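Outer membrane protein SusF (Bacteroides thetaiotaomicron, PDB 4FE9) binds starch at the cell surface through three carbohydrate-binding modules, before the polysaccharide is transported into the periplasm for degradation. Local coordinates at residues Y153-D158 with Y180-E185; N289-T294 with W426-F431; V352-I357 with K361-E366. All coordinates share one frame; numbering follows the deposited sequence. Where two conformers were deposited one is given.

Interaction 1: residues Y153-D158 with Y180-E185; sequences YYIVGD and YILEAE. With GLC (alpha-D-glucopyranose), chain B.
Tyr153 drives the edge of its ring into the face of Tyr180 in a T-shaped stack, with centroids 4.9 Å apart and planes at 70°. The leading atom is Tyr153 CD2, which stands over the centre of the Tyr180 ring and comes to 3.7 Å from Tyr180 CZ; CE2 of Tyr153 follows it toward the same end of that ring. Both tyrosines hold CG beside the backbone N and anti to the carbonyl carbon (chi1 -66° and -60°), which turns the rings toward each other. Two residues further along each strand, Ile155 and Leu182 meet more lightly, CG1 of the isoleucine lying 3.9 Å from CD2 of the leucine. Phe245 adds a second edge-to-face partner for Tyr153, whose hydroxyl is bonded to the backbone N of Asp149. Ile155 also packs on Phe192, a residue of the glucose site. Where the first strand ends, the carboxylate of Asp158 takes a hydrogen bond from the sugar, glucose O6 to Asp158 OD2 at 2.7 Å. Two other pocket residues hold that carboxylate: Trp162 NE1 bonds to OD2 and the backbone N of Asn191 to OD1. The strands are not paired with each other, since strand 168-172 runs between them. Their inward side chains meet across it and form part of the core of the first carbohydrate-binding module, an immunoglobulin-like beta fold with its glycan pocket at the strand end.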
# COMPACT_ATOMS: atom_id res chain seq x y z
N TYR A 153 15.47 3.71 16.22
CA TYR A 153 16.43 3.38 15.17
C TYR A 153 16.88 4.64 14.42
O TYR A 153 16.09 5.54 14.23
CB TYR A 153 15.80 2.40 14.17
CG TYR A 153 15.50 1.07 14.80
CD1 TYR A 153 16.50 0.13 14.92
CD2 TYR A 153 14.31 0.87 15.52
CE1 TYR A 153 16.32 -1.04 15.72
CE2 TYR A 153 14.12 -0.30 16.30
CZ TYR A 153 15.10 -1.26 16.34
OH TYR A 153 14.95 -2.39 17.13
N TYR A 154 18.11 4.61 13.91
CA TYR A 154 18.66 5.73 13.17
C TYR A 154 19.14 5.27 11.77
O TYR A 154 19.59 4.12 11.61
CB TYR A 154 19.82 6.32 13.95
CG TYR A 154 19.39 7.06 15.16
CD1 TYR A 154 19.00 6.38 16.32
CD2 TYR A 154 19.33 8.46 15.16
CE1 TYR A 154 18.59 7.08 17.46
CE2 TYR A 154 18.96 9.16 16.30
CZ TYR A 154 18.57 8.47 17.44
OH TYR A 154 18.13 9.16 18.55
N ILE A 155 19.02 6.15 10.77
CA ILE A 155 19.70 5.95 9.48
C ILE A 155 20.99 6.72 9.43
O ILE A 155 21.04 7.93 9.80
CB ILE A 155 18.84 6.39 8.31
CG1 ILE A 155 17.48 5.69 8.32
CG2 ILE A 155 19.59 6.21 6.97
CD1 ILE A 155 17.54 4.27 7.94
N VAL A 156 22.04 6.07 8.93
CA VAL A 156 23.31 6.69 8.65
C VAL A 156 23.72 6.23 7.22
O VAL A 156 23.65 5.04 6.91
CB VAL A 156 24.38 6.20 9.67
CG1 VAL A 156 25.77 6.65 9.30
CG2 VAL A 156 24.04 6.68 11.06
N GLY A 157 24.13 7.15 6.36
CA GLY A 157 24.59 6.79 5.02
C GLY A 157 25.34 7.89 4.31
O GLY A 157 25.85 8.82 4.94
N ASP A 158 25.57 7.69 3.00
CA ASP A 158 26.31 8.68 2.19
C ASP A 158 25.60 10.03 2.29
O ASP A 158 26.26 11.06 2.34
CB ASP A 158 26.39 8.27 0.72
CG ASP A 158 27.04 6.87 0.50
OD1 ASP A 158 26.59 6.15 -0.43
OD2 ASP A 158 28.09 6.59 1.08
N TYR A 180 9.06 1.70 11.30
CA TYR A 180 9.83 2.93 11.41
C TYR A 180 10.08 3.51 10.03
O TYR A 180 10.36 2.78 9.07
CB TYR A 180 11.16 2.67 12.09
CG TYR A 180 11.04 2.13 13.45
CD1 TYR A 180 11.06 2.98 14.56
CD2 TYR A 180 10.74 0.78 13.67
CE1 TYR A 180 10.91 2.48 15.85
CE2 TYR A 180 10.49 0.30 14.95
CZ TYR A 180 10.62 1.14 16.03
OH TYR A 180 10.47 0.65 17.30
N ILE A 181 10.05 4.83 9.94
CA ILE A 181 10.00 5.53 8.67
C ILE A 181 11.04 6.65 8.70
O ILE A 181 11.15 7.37 9.70
CB ILE A 181 8.61 6.18 8.47
CG1 ILE A 181 7.50 5.13 8.50
CG2 ILE A 181 8.58 6.96 7.18
CD1 ILE A 181 7.48 4.26 7.33
N LEU A 182 11.66 6.91 7.55
CA LEU A 182 12.37 8.16 7.35
C LEU A 182 12.10 8.67 5.96
O LEU A 182 12.35 8.00 4.99
CB LEU A 182 13.89 7.97 7.52
CG LEU A 182 14.66 9.27 7.45
CD1 LEU A 182 14.63 9.97 8.79
CD2 LEU A 182 16.10 9.06 6.96
N GLU A 183 11.64 9.91 5.88
CA GLU A 183 11.55 10.60 4.63
C GLU A 183 12.76 11.47 4.47
O GLU A 183 13.21 12.06 5.41
CB GLU A 183 10.28 11.44 4.59
CG GLU A 183 9.04 10.61 4.88
CD GLU A 183 7.78 11.44 4.89
OE1 GLU A 183 7.27 11.79 3.80
OE2 GLU A 183 7.38 11.87 5.99
N ALA A 184 13.37 11.44 3.31
CA ALA A 184 14.53 12.26 3.05
C ALA A 184 14.50 12.70 1.62
O ALA A 184 13.73 12.16 0.80
CB ALA A 184 15.83 11.46 3.34
N GLU A 185 15.31 13.69 1.29
CA GLU A 185 15.48 14.05 -0.11
C GLU A 185 16.95 14.13 -0.42
O GLU A 185 17.70 14.76 0.33
CB GLU A 185 14.80 15.39 -0.42
CG GLU A 185 14.87 15.75 -1.92
CD GLU A 185 14.22 17.09 -2.25
OE1 GLU A 185 13.71 17.76 -1.32
OE2 GLU A 185 14.23 17.47 -3.45
C1 GLC B . 29.27 1.76 2.83
C2 GLC B . 29.17 0.58 1.90
C3 GLC B . 30.34 0.56 0.94
C4 GLC B . 30.54 1.92 0.28
C5 GLC B . 30.23 3.02 1.01
C6 GLC B . 30.41 4.36 0.37
O2 GLC B . 29.18 -0.62 2.69
O3 GLC B . 30.10 -0.46 -0.02
O4 GLC B . 31.74 2.11 -0.51
O5 GLC B . 29.25 2.95 2.08
O6 GLC B . 29.23 4.65 -0.37

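Interaction 2: residues N289-T294 with W426-F431; sequences NGTKGT and WWKTEF
Asn289 N donates to Lys428 O over 3.1 Å, nearly straight at 167° and directed at a lone pair in the carbonyl plane. Beside this bond the two CB atoms meet, and the extended lysine chain runs alongside the Asn289 carbonyl, with Lys428 CG and CD both 3.8 Å from Asn289 O. The same CG lies over one face of the Trp427 indole. With an alanine here in place of the lysine, the Asn289 carbonyl and that indole face would probably lose the aliphatic chain that covers them. The asparagine carboxamide, with CG anti to the backbone N (chi1 -173°), reaches the indole of Trp427 at its edge, OD1 standing 3.7 Å from Trp427 CZ3 with the two planes 71° apart. Asn289 ND2 is bonded to Gly442 O, and Gly290 N to Asn443 OD1, so residues 442-443 of the third module also hold this loop. Within it, Thr291 OG1 bonds back to Asn289 O at 2.8 Å. Thr294 N to Thr291 O, at 3.3 Å, closes a type II turn, and Thr294 OG1 grips the same oxygen from the same face of its plane. Thr429, just past the 3-10 turn, packs on Trp296. The contact is an interdomain junction, a strand-connecting loop of the second carbohydrate-binding module docked on a 3-10 turn of the third.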
# COMPACT_ATOMS: atom_id res chain seq x y z
N ASN A 289 -5.55 19.79 2.09
CA ASN A 289 -4.64 20.71 2.78
C ASN A 289 -3.51 19.97 3.49
O ASN A 289 -3.77 19.02 4.23
CB ASN A 289 -5.40 21.57 3.78
CG ASN A 289 -4.53 22.67 4.41
OD1 ASN A 289 -3.66 22.39 5.22
ND2 ASN A 289 -4.84 23.92 4.11
N GLY A 290 -2.27 20.34 3.16
CA GLY A 290 -1.08 19.84 3.85
C GLY A 290 -0.89 18.36 3.64
O GLY A 290 -0.30 17.70 4.48
N THR A 291 -1.55 17.80 2.63
CA THR A 291 -1.59 16.35 2.51
C THR A 291 -1.08 15.90 1.16
O THR A 291 -1.79 15.98 0.15
CB THR A 291 -3.01 15.75 2.80
OG1 THR A 291 -3.49 16.22 4.07
CG2 THR A 291 -2.94 14.23 2.82
N LYS A 292 0.17 15.45 1.17
CA LYS A 292 0.96 15.13 -0.03
C LYS A 292 0.20 14.32 -1.11
O LYS A 292 -0.18 13.18 -0.89
CB LYS A 292 2.22 14.35 0.42
CG LYS A 292 3.22 14.01 -0.66
CD LYS A 292 4.33 13.07 -0.12
CE LYS A 292 5.48 13.85 0.50
NZ LYS A 292 6.41 14.33 -0.55
N GLY A 293 0.12 14.87 -2.31
CA GLY A 293 -0.29 14.08 -3.47
C GLY A 293 -1.76 13.63 -3.41
O GLY A 293 -2.16 12.70 -4.10
N THR A 294 -2.56 14.30 -2.58
CA THR A 294 -3.95 13.93 -2.43
C THR A 294 -4.92 15.04 -2.80
O THR A 294 -4.67 16.23 -2.50
CB THR A 294 -4.24 13.43 -1.02
OG1 THR A 294 -4.18 14.51 -0.10
CG2 THR A 294 -3.23 12.38 -0.63
N TRP A 426 -11.83 18.13 9.10
CA TRP A 426 -12.81 18.55 8.09
C TRP A 426 -12.32 19.78 7.31
O TRP A 426 -12.56 19.90 6.12
CB TRP A 426 -14.15 18.87 8.75
CG TRP A 426 -14.09 20.05 9.66
CD1 TRP A 426 -13.73 20.05 10.97
CD2 TRP A 426 -14.23 21.43 9.28
NE1 TRP A 426 -13.69 21.34 11.45
CE2 TRP A 426 -14.02 22.20 10.44
CE3 TRP A 426 -14.55 22.07 8.08
CZ2 TRP A 426 -14.08 23.61 10.42
CZ3 TRP A 426 -14.64 23.47 8.07
CH2 TRP A 426 -14.42 24.22 9.24
N TRP A 427 -11.55 20.65 7.98
CA TRP A 427 -11.16 21.95 7.36
C TRP A 427 -10.09 21.75 6.28
O TRP A 427 -9.72 22.68 5.59
CB TRP A 427 -10.63 22.89 8.42
CG TRP A 427 -9.61 22.24 9.29
CD1 TRP A 427 -9.84 21.58 10.46
CD2 TRP A 427 -8.22 22.15 9.04
NE1 TRP A 427 -8.67 21.05 10.93
CE2 TRP A 427 -7.66 21.36 10.07
CE3 TRP A 427 -7.38 22.61 8.00
CZ2 TRP A 427 -6.28 21.12 10.18
CZ3 TRP A 427 -6.00 22.32 8.08
CH2 TRP A 427 -5.48 21.56 9.15
N LYS A 428 -9.51 20.55 6.21
CA LYS A 428 -8.57 20.24 5.12
C LYS A 428 -9.22 20.21 3.74
O LYS A 428 -8.53 20.19 2.72
CB LYS A 428 -7.82 18.96 5.42
CG LYS A 428 -6.78 19.15 6.57
CD LYS A 428 -6.12 17.83 7.01
CE LYS A 428 -5.10 18.11 8.09
NZ LYS A 428 -4.13 17.06 8.20
N THR A 429 -10.54 20.09 3.72
CA THR A 429 -11.28 20.06 2.48
C THR A 429 -12.50 20.96 2.61
O THR A 429 -13.65 20.51 2.59
CB THR A 429 -11.72 18.58 2.08
OG1 THR A 429 -12.50 18.00 3.14
CG2 THR A 429 -10.48 17.69 1.83
N GLU A 430 -12.24 22.25 2.81
CA GLU A 430 -13.33 23.18 2.98
C GLU A 430 -13.29 24.24 1.92
O GLU A 430 -12.32 24.33 1.12
CB GLU A 430 -13.35 23.79 4.40
CG GLU A 430 -12.21 24.85 4.66
CD GLU A 430 -12.51 25.78 5.83
OE1 GLU A 430 -13.72 26.15 6.03
OE2 GLU A 430 -11.53 26.23 6.48
N PHE A 431 -14.41 24.94 1.78
CA PHE A 431 -14.52 25.97 0.79
C PHE A 431 -15.66 26.92 1.14
O PHE A 431 -16.32 26.79 2.19
CB PHE A 431 -14.78 25.33 -0.59
CG PHE A 431 -15.97 24.44 -0.61
CD1 PHE A 431 -17.22 24.95 -0.90
CD2 PHE A 431 -15.86 23.11 -0.22
CE1 PHE A 431 -18.34 24.13 -0.89
CE2 PHE A 431 -16.97 22.28 -0.23
CZ PHE A 431 -18.22 22.81 -0.53

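Interaction 3: residues V352-I357 with K361-E366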
# COMPACT_ATOMS: atom_id res chain seq x y z
N VAL A 352 -15.02 12.33 -5.58
CA VAL A 352 -13.88 11.58 -6.03
C VAL A 352 -12.64 11.95 -5.19
O VAL A 352 -12.31 13.14 -5.03
CB VAL A 352 -13.60 11.88 -7.48
CG1 VAL A 352 -12.36 11.17 -7.93
CG2 VAL A 352 -14.81 11.44 -8.36
N TYR A 353 -11.98 10.95 -4.63
CA TYR A 353 -10.76 11.14 -3.84
C TYR A 353 -9.59 10.37 -4.46
O TYR A 353 -9.73 9.18 -4.77
CB TYR A 353 -11.02 10.67 -2.42
CG TYR A 353 -9.79 10.58 -1.55
CD1 TYR A 353 -9.01 9.44 -1.54
CD2 TYR A 353 -9.48 11.60 -0.66
CE1 TYR A 353 -7.92 9.31 -0.67
CE2 TYR A 353 -8.42 11.48 0.21
CZ TYR A 353 -7.63 10.35 0.18
OH TYR A 353 -6.54 10.25 1.03
N VAL A 354 -8.49 11.08 -4.76
CA VAL A 354 -7.34 10.49 -5.47
C VAL A 354 -6.01 10.79 -4.71
O VAL A 354 -5.79 11.91 -4.20
CB VAL A 354 -7.21 11.03 -6.91
CG1 VAL A 354 -6.02 10.35 -7.64
CG2 VAL A 354 -8.49 10.86 -7.71
N SER A 355 -5.19 9.78 -4.55
CA SER A 355 -3.90 9.94 -3.88
C SER A 355 -2.79 9.33 -4.72
O SER A 355 -2.95 8.24 -5.28
CB SER A 355 -3.96 9.28 -2.50
OG SER A 355 -2.78 9.53 -1.77
N VAL A 356 -1.70 10.07 -4.91
CA VAL A 356 -0.59 9.63 -5.77
C VAL A 356 0.72 9.98 -5.05
O VAL A 356 1.00 11.16 -4.78
CB VAL A 356 -0.61 10.38 -7.13
CG1 VAL A 356 0.59 9.97 -8.02
CG2 VAL A 356 -1.92 10.14 -7.85
N ILE A 357 1.43 8.97 -4.61
CA ILE A 357 2.76 9.20 -4.11
C ILE A 357 3.73 8.26 -4.78
O ILE A 357 3.51 7.06 -4.78
CB ILE A 357 2.84 9.06 -2.61
CG1 ILE A 357 2.03 10.16 -1.94
CG2 ILE A 357 4.31 9.15 -2.13
CD1 ILE A 357 1.32 9.71 -0.70
N LYS A 361 -0.92 4.56 -6.36
CA LYS A 361 -2.12 5.33 -6.60
C LYS A 361 -3.33 4.75 -5.85
O LYS A 361 -3.46 3.52 -5.71
CB LYS A 361 -2.40 5.40 -8.10
CG LYS A 361 -1.27 6.01 -8.91
CD LYS A 361 -1.15 5.38 -10.25
CE LYS A 361 0.09 5.88 -10.98
NZ LYS A 361 0.58 4.82 -11.90
N VAL A 362 -4.17 5.63 -5.30
CA VAL A 362 -5.47 5.24 -4.73
C VAL A 362 -6.57 6.13 -5.34
O VAL A 362 -6.35 7.33 -5.55
CB VAL A 362 -5.46 5.40 -3.18
CG1 VAL A 362 -6.81 5.12 -2.60
CG2 VAL A 362 -4.42 4.48 -2.58
N ILE A 363 -7.65 5.51 -5.81
CA ILE A 363 -8.84 6.26 -6.25
C ILE A 363 -10.03 5.77 -5.47
O ILE A 363 -10.17 4.56 -5.28
CB ILE A 363 -9.07 6.06 -7.73
CG1 ILE A 363 -7.90 6.60 -8.52
CG2 ILE A 363 -10.40 6.70 -8.18
CD1 ILE A 363 -7.87 6.17 -10.00
N GLU A 364 -10.74 6.69 -4.79
CA GLU A 364 -12.01 6.36 -4.10
C GLU A 364 -13.17 7.19 -4.65
O GLU A 364 -12.98 8.35 -5.05
CB GLU A 364 -11.89 6.56 -2.59
CG GLU A 364 -10.78 5.73 -1.94
CD GLU A 364 -11.11 4.21 -1.91
OE1 GLU A 364 -10.61 3.45 -2.78
OE2 GLU A 364 -11.87 3.80 -1.01
N PHE A 365 -14.32 6.53 -4.85
CA PHE A 365 -15.60 7.22 -5.03
C PHE A 365 -16.44 7.11 -3.80
O PHE A 365 -16.59 6.02 -3.24
CB PHE A 365 -16.36 6.65 -6.19
CG PHE A 365 -15.88 7.11 -7.50
CD1 PHE A 365 -14.53 6.99 -7.83
CD2 PHE A 365 -16.76 7.62 -8.44
CE1 PHE A 365 -14.07 7.42 -9.07
CE2 PHE A 365 -16.32 8.05 -9.68
CZ PHE A 365 -14.96 7.96 -10.00
N GLU A 366 -17.00 8.23 -3.36
CA GLU A 366 -17.72 8.29 -2.10
C GLU A 366 -19.04 9.05 -2.24
O GLU A 366 -19.25 9.71 -3.22
CB GLU A 366 -16.86 8.97 -1.05
CG GLU A 366 -15.80 8.03 -0.45
CD GLU A 366 -14.73 8.78 0.33
OE1 GLU A 366 -15.08 9.55 1.27
OE2 GLU A 366 -13.54 8.57 0.02
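Val352 has CG1 anti to the backbone N (chi1 176°), which leaves CG2 beside the N and anti to the carbonyl carbon, and Phe365 likewise sets CG beside its own N (chi1 -78°), so that the valine methyl comes over the phenyl face. Val352 CG2 lies 4.0 Å from the centroid of the Phe365 ring and 16° off the ring normal, a CH-pi contact displaced slightly toward the CZ side. The two side chains lie alongside each other and point the same way from a non-hydrogen-bonded pair. Val354 with Ile363 continues this apolar face more loosely, CG1 to CG1 at 4.3 Å. Tyr353 and Glu364 leave the opposite face of the sheet. The glutamate CG meets Tyr353 CD1 at 4.1 Å, and a bend in the chain beyond it carries the carboxylate away from the ring toward Ser326, whose backbone N binds OE1.

Two pairs of backbone bonds secure the antiparallel strands. Tyr353 N gives to Glu364 O at 2.8 Å and receives from Glu364 N through its own O at 2.7 Å, both bonds being almost straight. Ser355 and Val362 repeat the exchange, each N-to-O distance 2.9 Å. CA-H...O contacts accompany these bonds, as where Val354 CA approaches Val362 O at 3.3 Å.

This hairpin forms one margin of the sheet in the second carbohydrate-binding module: strand 360-366 is outermost, while strand 348-357 pairs on its other side with strand 294-301. Phe365 meets Phe301 and Leu342 and packs on Ala333 of helix 327-333, and Glu366 OE1 reaches Lys419 N in the third module.

In the fold
From the N terminus, interaction 1 comes first, bringing together two strands of the first carbohydrate-binding module across a short connection that includes strand 168-172. The chain then enters the second module, where residues 289-294 open interaction 2; this closes after 131 intervening residues, in the third module. Nested inside that long loop is interaction 3, the local hairpin at the edge of the second module's sheet. Interactions 2 and 3 touch directly: Gly293 O lies 2.8 Å from Val356 N, a probable hydrogen bond, so the loop that docks on the third module is also bonded to the hairpin strand 348-357. Interaction 1 precedes both, yet Glu183 packs against Lys292, bringing the first module alongside the second.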